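Local coordinates for AB hydrolase-1 domain-containing protein (Streptococcus mutans, PDB 4L9A), which is an alpha/beta hydrolase that probably acts as a carboxylesterase, cleaving ester bonds, at residues S184-Q189 / L270-T275; A151-D156 / Q266-H271. All coordinates share one frame; numbering follows the deposited sequence.

Contact 1: S184-Q189 / L270-T275; sequences SHFSSQ and LHWSET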
ATOM      1  N   SER A 184      16.313  -2.809  10.962  1.00 41.28           N
ATOM      2  CA  SER A 184      15.873  -2.900  12.352  1.00 40.88           C
ATOM      3  C   SER A 184      14.592  -3.716  12.506  1.00 39.00           C
ATOM      4  O   SER A 184      14.321  -4.253  13.574  1.00 45.01           O
ATOM      5  CB  SER A 184      15.654  -1.498  12.930  1.00 46.82           C
ATOM      6  OG  SER A 184      16.868  -0.762  12.949  1.00 53.48           O
ATOM      7  N   HIS A 185      13.808  -3.821  11.440  1.00 32.12           N
ATOM      8  CA  HIS A 185      12.475  -4.395  11.581  1.00 38.60           C
ATOM      9  C   HIS A 185      12.248  -5.726  10.867  1.00 33.35           C
ATOM     10  O   HIS A 185      11.177  -6.318  10.990  1.00 34.33           O
ATOM     11  CB  HIS A 185      11.411  -3.370  11.175  1.00 36.32           C
ATOM     12  CG  HIS A 185      11.429  -2.137  12.023  1.00 37.23           C
ATOM     13  ND1 HIS A 185      11.279  -2.182  13.390  1.00 37.20           N
ATOM     14  CD2 HIS A 185      11.596  -0.831  11.705  1.00 39.11           C
ATOM     15  CE1 HIS A 185      11.346  -0.956  13.883  1.00 40.73           C
ATOM     16  NE2 HIS A 185      11.537  -0.117  12.880  1.00 45.96           N
ATOM     17  N   PHE A 186      13.241  -6.192  10.117  1.00 29.69           N
ATOM     18  CA  PHE A 186      13.107  -7.475   9.429  1.00 32.44           C
ATOM     19  C   PHE A 186      14.219  -8.421   9.872  1.00 35.39           C
ATOM     20  O   PHE A 186      15.273  -7.974  10.316  1.00 35.09           O
ATOM     21  CB  PHE A 186      13.189  -7.308   7.907  1.00 30.50           C
ATOM     22  CG  PHE A 186      11.965  -6.709   7.276  1.00 28.20           C
ATOM     23  CD1 PHE A 186      10.867  -7.500   6.958  1.00 32.09           C
ATOM     24  CD2 PHE A 186      11.923  -5.358   6.959  1.00 33.06           C
ATOM     25  CE1 PHE A 186       9.739  -6.944   6.354  1.00 30.56           C
ATOM     26  CE2 PHE A 186      10.804  -4.799   6.360  1.00 29.20           C
ATOM     27  CZ  PHE A 186       9.712  -5.594   6.053  1.00 29.47           C
ATOM     28  N   SER A 187      13.981  -9.724   9.744  1.00 32.86           N
ATOM     29  CA  SER A 187      15.042 -10.709   9.928  1.00 35.35           C
ATOM     30  C   SER A 187      16.078 -10.464   8.835  1.00 33.51           C
ATOM     31  O   SER A 187      15.766  -9.868   7.799  1.00 34.94           O
ATOM     32  CB  SER A 187      14.477 -12.124   9.788  1.00 37.60           C
ATOM     33  OG  SER A 187      13.929 -12.301   8.490  1.00 35.67           O
ATOM     34  N   SER A 188      17.306 -10.918   9.056  1.00 35.77           N
ATOM     35  CA  SER A 188      18.349 -10.737   8.061  1.00 37.94           C
ATOM     36  C   SER A 188      17.888 -11.303   6.716  1.00 38.09           C
ATOM     37  O   SER A 188      18.167 -10.731   5.658  1.00 40.77           O
ATOM     38  CB  SER A 188      19.643 -11.412   8.518  1.00 46.85           C
ATOM     39  OG  SER A 188      19.388 -12.738   8.947  1.00 52.96           O
ATOM     40  N   GLN A 189      17.150 -12.407   6.761  1.00 37.73           N
ATOM     41  CA  GLN A 189      16.696 -13.054   5.534  1.00 40.17           C
ATOM     42  C   GLN A 189      15.656 -12.235   4.787  1.00 38.91           C
ATOM     43  O   GLN A 189      15.728 -12.094   3.566  1.00 30.46           O
ATOM     44  CB  GLN A 189      16.140 -14.447   5.821  1.00 43.12           C
ATOM     45  CG  GLN A 189      15.592 -15.157   4.575  1.00 37.86           C
ATOM     46  CD  GLN A 189      15.492 -16.660   4.769  1.00 40.68           C
ATOM     47  OE1 GLN A 189      15.981 -17.205   5.761  1.00 43.59           O
ATOM     48  NE2 GLN A 189      14.871 -17.342   3.813  1.00 42.82           N
ATOM     49  N   LEU A 270       4.914   1.988   9.073  1.00 23.94           N
ATOM     50  CA  LEU A 270       4.286   1.330  10.213  1.00 29.10           C
ATOM     51  C   LEU A 270       4.022  -0.142   9.918  1.00 30.03           C
ATOM     52  O   LEU A 270       3.997  -0.968  10.828  1.00 22.63           O
ATOM     53  CB  LEU A 270       2.993   2.060  10.607  1.00 20.53           C
ATOM     54  CG  LEU A 270       3.219   3.539  10.928  1.00 24.09           C
ATOM     55  CD1 LEU A 270       1.911   4.227  11.385  1.00 25.74           C
ATOM     56  CD2 LEU A 270       4.313   3.701  11.987  1.00 27.65           C
ATOM     57  N   HIS A 271       3.836  -0.468   8.641  1.00 24.58           N
ATOM     58  CA  HIS A 271       3.653  -1.866   8.244  1.00 29.72           C
ATOM     59  C   HIS A 271       4.909  -2.704   8.441  1.00 23.74           C
ATOM     60  O   HIS A 271       4.840  -3.929   8.429  1.00 26.52           O
ATOM     61  CB  HIS A 271       3.181  -1.984   6.796  1.00 25.70           C
ATOM     62  CG  HIS A 271       4.126  -1.382   5.808  1.00 24.85           C
ATOM     63  ND1 HIS A 271       4.465  -0.049   5.826  1.00 26.21           N
ATOM     64  CD2 HIS A 271       4.801  -1.933   4.770  1.00 21.72           C
ATOM     65  CE1 HIS A 271       5.310   0.202   4.840  1.00 28.62           C
ATOM     66  NE2 HIS A 271       5.532  -0.925   4.186  1.00 26.64           N
ATOM     67  N   TRP A 272       6.049  -2.049   8.630  1.00 23.33           N
ATOM     68  CA  TRP A 272       7.270  -2.751   9.010  1.00 21.42           C
ATOM     69  C   TRP A 272       7.413  -2.941  10.517  1.00 26.89           C
ATOM     70  O   TRP A 272       7.838  -4.004  10.978  1.00 29.88           O
ATOM     71  CB  TRP A 272       8.495  -1.979   8.535  1.00 25.44           C
ATOM     72  CG  TRP A 272       8.673  -1.955   7.052  1.00 26.46           C
ATOM     73  CD1 TRP A 272       7.899  -2.582   6.112  1.00 19.42           C
ATOM     74  CD2 TRP A 272       9.700  -1.259   6.333  1.00 28.03           C
ATOM     75  NE1 TRP A 272       8.381  -2.312   4.851  1.00 25.10           N
ATOM     76  CE2 TRP A 272       9.485  -1.505   4.959  1.00 23.57           C
ATOM     77  CE3 TRP A 272      10.778  -0.448   6.722  1.00 26.66           C
ATOM     78  CZ2 TRP A 272      10.322  -0.981   3.967  1.00 22.58           C
ATOM     79  CZ3 TRP A 272      11.609   0.067   5.736  1.00 29.99           C
ATOM     80  CH2 TRP A 272      11.367  -0.195   4.372  1.00 22.73           C
ATOM     81  N   SER A 273       7.088  -1.896  11.278  1.00 30.07           N
ATOM     82  CA  SER A 273       7.479  -1.814  12.688  1.00 38.04           C
ATOM     83  C   SER A 273       6.346  -2.011  13.708  1.00 40.06           C
ATOM     84  O   SER A 273       6.605  -2.255  14.894  1.00 38.08           O
ATOM     85  CB  SER A 273       8.139  -0.452  12.955  1.00 34.59           C
ATOM     86  OG  SER A 273       7.237   0.602  12.647  1.00 28.79           O
ATOM     87  N   GLU A 274       5.097  -1.880  13.279  1.00 33.24           N
ATOM     88  CA  GLU A 274       4.000  -1.894  14.249  1.00 26.55           C
ATOM     89  C   GLU A 274       3.027  -3.055  14.043  1.00 25.64           C
ATOM     90  O   GLU A 274       1.829  -2.922  14.315  1.00 31.38           O
ATOM     91  CB  GLU A 274       3.265  -0.548  14.230  1.00 25.46           C
ATOM     92  CG  GLU A 274       4.157   0.658  14.539  1.00 28.75           C
ATOM     93  CD  GLU A 274       4.807   0.577  15.909  1.00 42.47           C
ATOM     94  OE1 GLU A 274       4.177   0.038  16.844  1.00 45.82           O
ATOM     95  OE2 GLU A 274       5.958   1.044  16.051  1.00 55.36           O
ATOM     96  N   THR A 275       3.543  -4.202  13.599  1.00 29.02           N
ATOM     97  CA  THR A 275       2.672  -5.288  13.138  1.00 29.18           C
ATOM     98  C   THR A 275       1.986  -6.061  14.267  1.00 31.75           C
ATOM     99  O   THR A 275       0.937  -6.669  14.062  1.00 39.04           O
ATOM    100  CB  THR A 275       3.398  -6.248  12.145  1.00 28.73           C
ATOM    101  OG1 THR A 275       4.504  -6.885  12.796  1.00 30.31           O
ATOM    102  CG2 THR A 275       3.904  -5.478  10.967  1.00 24.92           C
TER
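His-185 O and Trp-272 O hold the same amide nitrogen: both are hydrogen-bonded to Asn-61 ND2. No hydrogen bond joins the two segments directly, so Asn-61 is a polar bridge between them. The His-185 ring lies between two serines. Ser-273 CB sits almost centrally over one face, 3.4 Å from the centroid of the His-185 ring and 12° off its normal, a CH-pi contact. Ser-184 CB lies over the opposite face. His-185 CB also packs 3.6 Å from Trp-272 O. The segment 184-189 joins helix 171-185 to helix 188-206, within the helical insertion between strands 134-141 and 235-239. In many alpha/beta hydrolases an insertion at this point forms a cap over the site, and this one is consistent with that. The contact packs it against helix 270-273. Phe-186 meets Trp-272 in a T-shaped (edge-to-face) pair. Its CE2-CZ edge points at the five-membered ring of Trp-272, with planes at 70° and Phe-186 CZ 3.5 Å from Trp-272 CD1. Trp-272 CG is anti to its carbonyl carbon (chi1 -69°), which turns the indole toward Phe-186. Asn-58 OD1 accepts the Trp-272 NE1 hydrogen bond, anchoring the indole at its polar edge.

Contact 2: A151-D156 / Q266-H271; sequences AGFSSD and QHHYLH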
ATOM      1  N   ALA A 151      -0.545  19.289  -0.689  1.00 60.79           N
ATOM      2  CA  ALA A 151       0.553  20.062  -0.128  1.00 68.41           C
ATOM      3  C   ALA A 151       1.895  19.501  -0.592  1.00 71.67           C
ATOM      4  O   ALA A 151       2.822  20.245  -0.920  1.00 70.54           O
ATOM      5  CB  ALA A 151       0.469  20.062   1.387  1.00 70.25           C
ATOM      6  N   GLY A 152       1.985  18.177  -0.616  1.00 75.71           N
ATOM      7  CA  GLY A 152       3.224  17.491  -0.916  1.00 78.33           C
ATOM      8  C   GLY A 152       3.850  16.941   0.351  1.00 81.78           C
ATOM      9  O   GLY A 152       4.177  17.700   1.263  1.00 77.26           O
ATOM     10  N   PHE A 153       3.996  15.619   0.421  1.00 84.42           N
ATOM     11  CA  PHE A 153       4.722  14.997   1.523  1.00 84.15           C
ATOM     12  C   PHE A 153       6.016  15.787   1.679  1.00 88.60           C
ATOM     13  O   PHE A 153       6.736  16.010   0.700  1.00 90.85           O
ATOM     14  CB  PHE A 153       5.022  13.524   1.203  1.00 82.02           C
ATOM     15  CG  PHE A 153       5.164  12.634   2.424  1.00 78.76           C
ATOM     16  CD1 PHE A 153       4.065  11.955   2.934  1.00 71.79           C
ATOM     17  CD2 PHE A 153       6.397  12.450   3.036  1.00 77.06           C
ATOM     18  CE1 PHE A 153       4.191  11.128   4.043  1.00 62.69           C
ATOM     19  CE2 PHE A 153       6.528  11.621   4.147  1.00 72.48           C
ATOM     20  CZ  PHE A 153       5.422  10.962   4.649  1.00 63.98           C
ATOM     21  N   SER A 154       6.284  16.253   2.897  1.00 90.29           N
ATOM     22  CA  SER A 154       7.538  16.941   3.200  1.00 90.60           C
ATOM     23  C   SER A 154       7.583  18.399   2.704  1.00 93.18           C
ATOM     24  O   SER A 154       8.644  18.884   2.322  1.00 91.26           O
ATOM     25  CB  SER A 154       8.721  16.157   2.610  1.00 88.39           C
ATOM     26  OG  SER A 154       8.558  14.754   2.762  1.00 82.85           O
ATOM     27  N   SER A 155       6.451  19.102   2.726  1.00 94.71           N
ATOM     28  CA  SER A 155       6.378  20.442   2.126  1.00 92.84           C
ATOM     29  C   SER A 155       6.262  21.603   3.120  1.00 91.11           C
ATOM     30  O   SER A 155       5.963  22.734   2.726  1.00 91.18           O
ATOM     31  CB  SER A 155       5.214  20.523   1.141  1.00 91.05           C
ATOM     32  OG  SER A 155       3.976  20.507   1.827  1.00 89.06           O
ATOM     33  N   ASP A 156       6.497  21.317   4.395  1.00 87.19           N
ATOM     34  CA  ASP A 156       6.414  22.314   5.465  1.00 76.91           C
ATOM     35  C   ASP A 156       5.055  22.301   6.169  1.00 66.75           C
ATOM     36  O   ASP A 156       4.927  22.830   7.273  1.00 68.04           O
ATOM     37  CB  ASP A 156       6.758  23.735   4.980  1.00 85.51           C
ATOM     38  CG  ASP A 156       8.234  23.925   4.702  1.00 86.70           C
ATOM     39  OD1 ASP A 156       8.891  22.926   4.364  1.00 91.23           O
ATOM     40  OD2 ASP A 156       8.732  25.069   4.817  1.00 86.08           O
ATOM     41  N   GLN A 266       7.234   5.830  14.995  1.00 36.57           N
ATOM     42  CA  GLN A 266       8.151   6.958  14.932  1.00 45.04           C
ATOM     43  C   GLN A 266       8.544   7.283  13.497  1.00 37.67           C
ATOM     44  O   GLN A 266       9.361   8.166  13.254  1.00 33.31           O
ATOM     45  CB  GLN A 266       9.411   6.669  15.747  1.00 61.80           C
ATOM     46  CG  GLN A 266       9.376   5.354  16.491  1.00 73.21           C
ATOM     47  CD  GLN A 266       8.714   5.484  17.841  1.00 84.89           C
ATOM     48  OE1 GLN A 266       8.176   6.538  18.179  1.00 86.89           O
ATOM     49  NE2 GLN A 266       8.749   4.413  18.625  1.00 93.46           N
ATOM     50  N   HIS A 267       7.963   6.560  12.548  1.00 31.72           N
ATOM     51  CA  HIS A 267       8.269   6.769  11.141  1.00 30.65           C
ATOM     52  C   HIS A 267       7.096   6.384  10.242  1.00 31.88           C
ATOM     53  O   HIS A 267       6.054   5.938  10.716  1.00 29.37           O
ATOM     54  CB  HIS A 267       9.523   5.991  10.743  1.00 33.33           C
ATOM     55  CG  HIS A 267       9.460   4.535  11.080  1.00 33.32           C
ATOM     56  ND1 HIS A 267       8.840   3.611  10.269  1.00 31.52           N
ATOM     57  CD2 HIS A 267       9.928   3.846  12.146  1.00 40.24           C
ATOM     58  CE1 HIS A 267       8.933   2.414  10.819  1.00 39.03           C
ATOM     59  NE2 HIS A 267       9.589   2.529  11.958  1.00 38.57           N
ATOM     60  N   HIS A 268       7.286   6.559   8.941  1.00 26.77           N
ATOM     61  CA  HIS A 268       6.228   6.374   7.958  1.00 30.59           C
ATOM     62  C   HIS A 268       5.914   4.898   7.675  1.00 24.46           C
ATOM     63  O   HIS A 268       4.849   4.570   7.143  1.00 22.56           O
ATOM     64  CB  HIS A 268       6.666   7.087   6.673  1.00 29.37           C
ATOM     65  CG  HIS A 268       5.653   7.085   5.568  1.00 27.65           C
ATOM     66  ND1 HIS A 268       4.326   7.417   5.755  1.00 27.86           N
ATOM     67  CD2 HIS A 268       5.792   6.854   4.238  1.00 27.94           C
ATOM     68  CE1 HIS A 268       3.692   7.365   4.598  1.00 27.46           C
ATOM     69  NE2 HIS A 268       4.562   7.033   3.657  1.00 30.58           N
ATOM     70  N   TYR A 269       6.838   4.011   8.036  1.00 24.93           N
ATOM     71  CA  TYR A 269       6.738   2.612   7.622  1.00 26.14           C
ATOM     72  C   TYR A 269       6.163   1.717   8.713  1.00 23.04           C
ATOM     73  O   TYR A 269       6.823   0.794   9.204  1.00 26.76           O
ATOM     74  CB  TYR A 269       8.101   2.101   7.119  1.00 30.69           C
ATOM     75  CG  TYR A 269       8.469   2.672   5.760  1.00 30.38           C
ATOM     76  CD1 TYR A 269       9.002   3.954   5.638  1.00 36.07           C
ATOM     77  CD2 TYR A 269       8.255   1.937   4.596  1.00 37.89           C
ATOM     78  CE1 TYR A 269       9.327   4.483   4.384  1.00 33.75           C
ATOM     79  CE2 TYR A 269       8.577   2.455   3.345  1.00 36.65           C
ATOM     80  CZ  TYR A 269       9.112   3.725   3.250  1.00 36.92           C
ATOM     81  OH  TYR A 269       9.420   4.232   2.010  1.00 42.57           O
ATOM     82  N   LEU A 270       4.914   1.988   9.073  1.00 23.94           N
ATOM     83  CA  LEU A 270       4.286   1.330  10.213  1.00 29.10           C
ATOM     84  C   LEU A 270       4.022  -0.142   9.918  1.00 30.03           C
ATOM     85  O   LEU A 270       3.997  -0.968  10.828  1.00 22.63           O
ATOM     86  CB  LEU A 270       2.993   2.060  10.607  1.00 20.53           C
ATOM     87  CG  LEU A 270       3.219   3.539  10.928  1.00 24.09           C
ATOM     88  CD1 LEU A 270       1.911   4.227  11.385  1.00 25.74           C
ATOM     89  CD2 LEU A 270       4.313   3.701  11.987  1.00 27.65           C
ATOM     90  N   HIS A 271       3.836  -0.468   8.641  1.00 24.58           N
ATOM     91  CA  HIS A 271       3.653  -1.866   8.244  1.00 29.72           C
ATOM     92  C   HIS A 271       4.909  -2.704   8.441  1.00 23.74           C
ATOM     93  O   HIS A 271       4.840  -3.929   8.429  1.00 26.52           O
ATOM     94  CB  HIS A 271       3.181  -1.984   6.796  1.00 25.70           C
ATOM     95  CG  HIS A 271       4.126  -1.382   5.808  1.00 24.85           C
ATOM     96  ND1 HIS A 271       4.465  -0.049   5.826  1.00 26.21           N
ATOM     97  CD2 HIS A 271       4.801  -1.933   4.770  1.00 21.72           C
ATOM     98  CE1 HIS A 271       5.310   0.202   4.840  1.00 28.62           C
ATOM     99  NE2 HIS A 271       5.532  -0.925   4.186  1.00 26.64           N
TER
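Phe-153 overlaps one face of the His-268 imidazole with the CE1-CZ edge of its ring. Phe-153 CE1 lies 3.8 Å from His-268 CE1, and Phe-153 CZ is 3.9 Å from His-268 ND1. CZ stands over the centre of the imidazole. The pair is edge-to-face but tilted, with planes at 52°. In both, CG is anti to the backbone N, only roughly so in Phe-153. At chi1 -176°, His-268 sends its ring out toward the loop that carries Phe-153. That loop follows helix 146-151. It makes a type II beta turn from Gly-152 to Ser-155, and Phe-153 is its second residue. Leu-161 packs on Phe-153, and Arg-243 touches both Phe-153 and His-268. On the other segment, Tyr-269 N donates to His-267 ND1, at 3.0 Å and near the plane of that ring. This bond braces the loop just beside His-268. The loop follows strand 260-263, the last strand of the sheet, where alpha/beta hydrolases carry their catalytic histidine. His-268 ND1 is hydrogen-bonded to Glu-142 OE1, and His-268 NE2 has a weak bond with Ser-118 OG. Ser-118 directly follows strand 111-117, at the place of the nucleophile elbow. This is consistent with a Ser-His-Glu catalytic triad. Phe-153 adds no hydrogen bond across the contact. Its apolar edge lies over the imidazole face, while both ring nitrogens keep their polar partners, so Phe-153 packs against the histidine without competing for either nitrogen.

The chain first builds most of the sheet, up to strand 134-141. It then enters the helical insertion. Residues 151-156 come early in it and open the loop that contact 2 closes at 266-271. Residues 184-189 come later and open the loop that contact 1 closes at 270-275. The two loops therefore cross rather than nest. Contact 2 closes just before helix 270-273 and contact 1 closes on its last residues; the second segments share Leu-270 and His-271. The contact centres are about 18 Å apart. They also touch: Ser-273 OG lies 3.1 Å from His-267 CE1 in plain packing. Together they tie two parts of the insertion to the segment after strand 260-263.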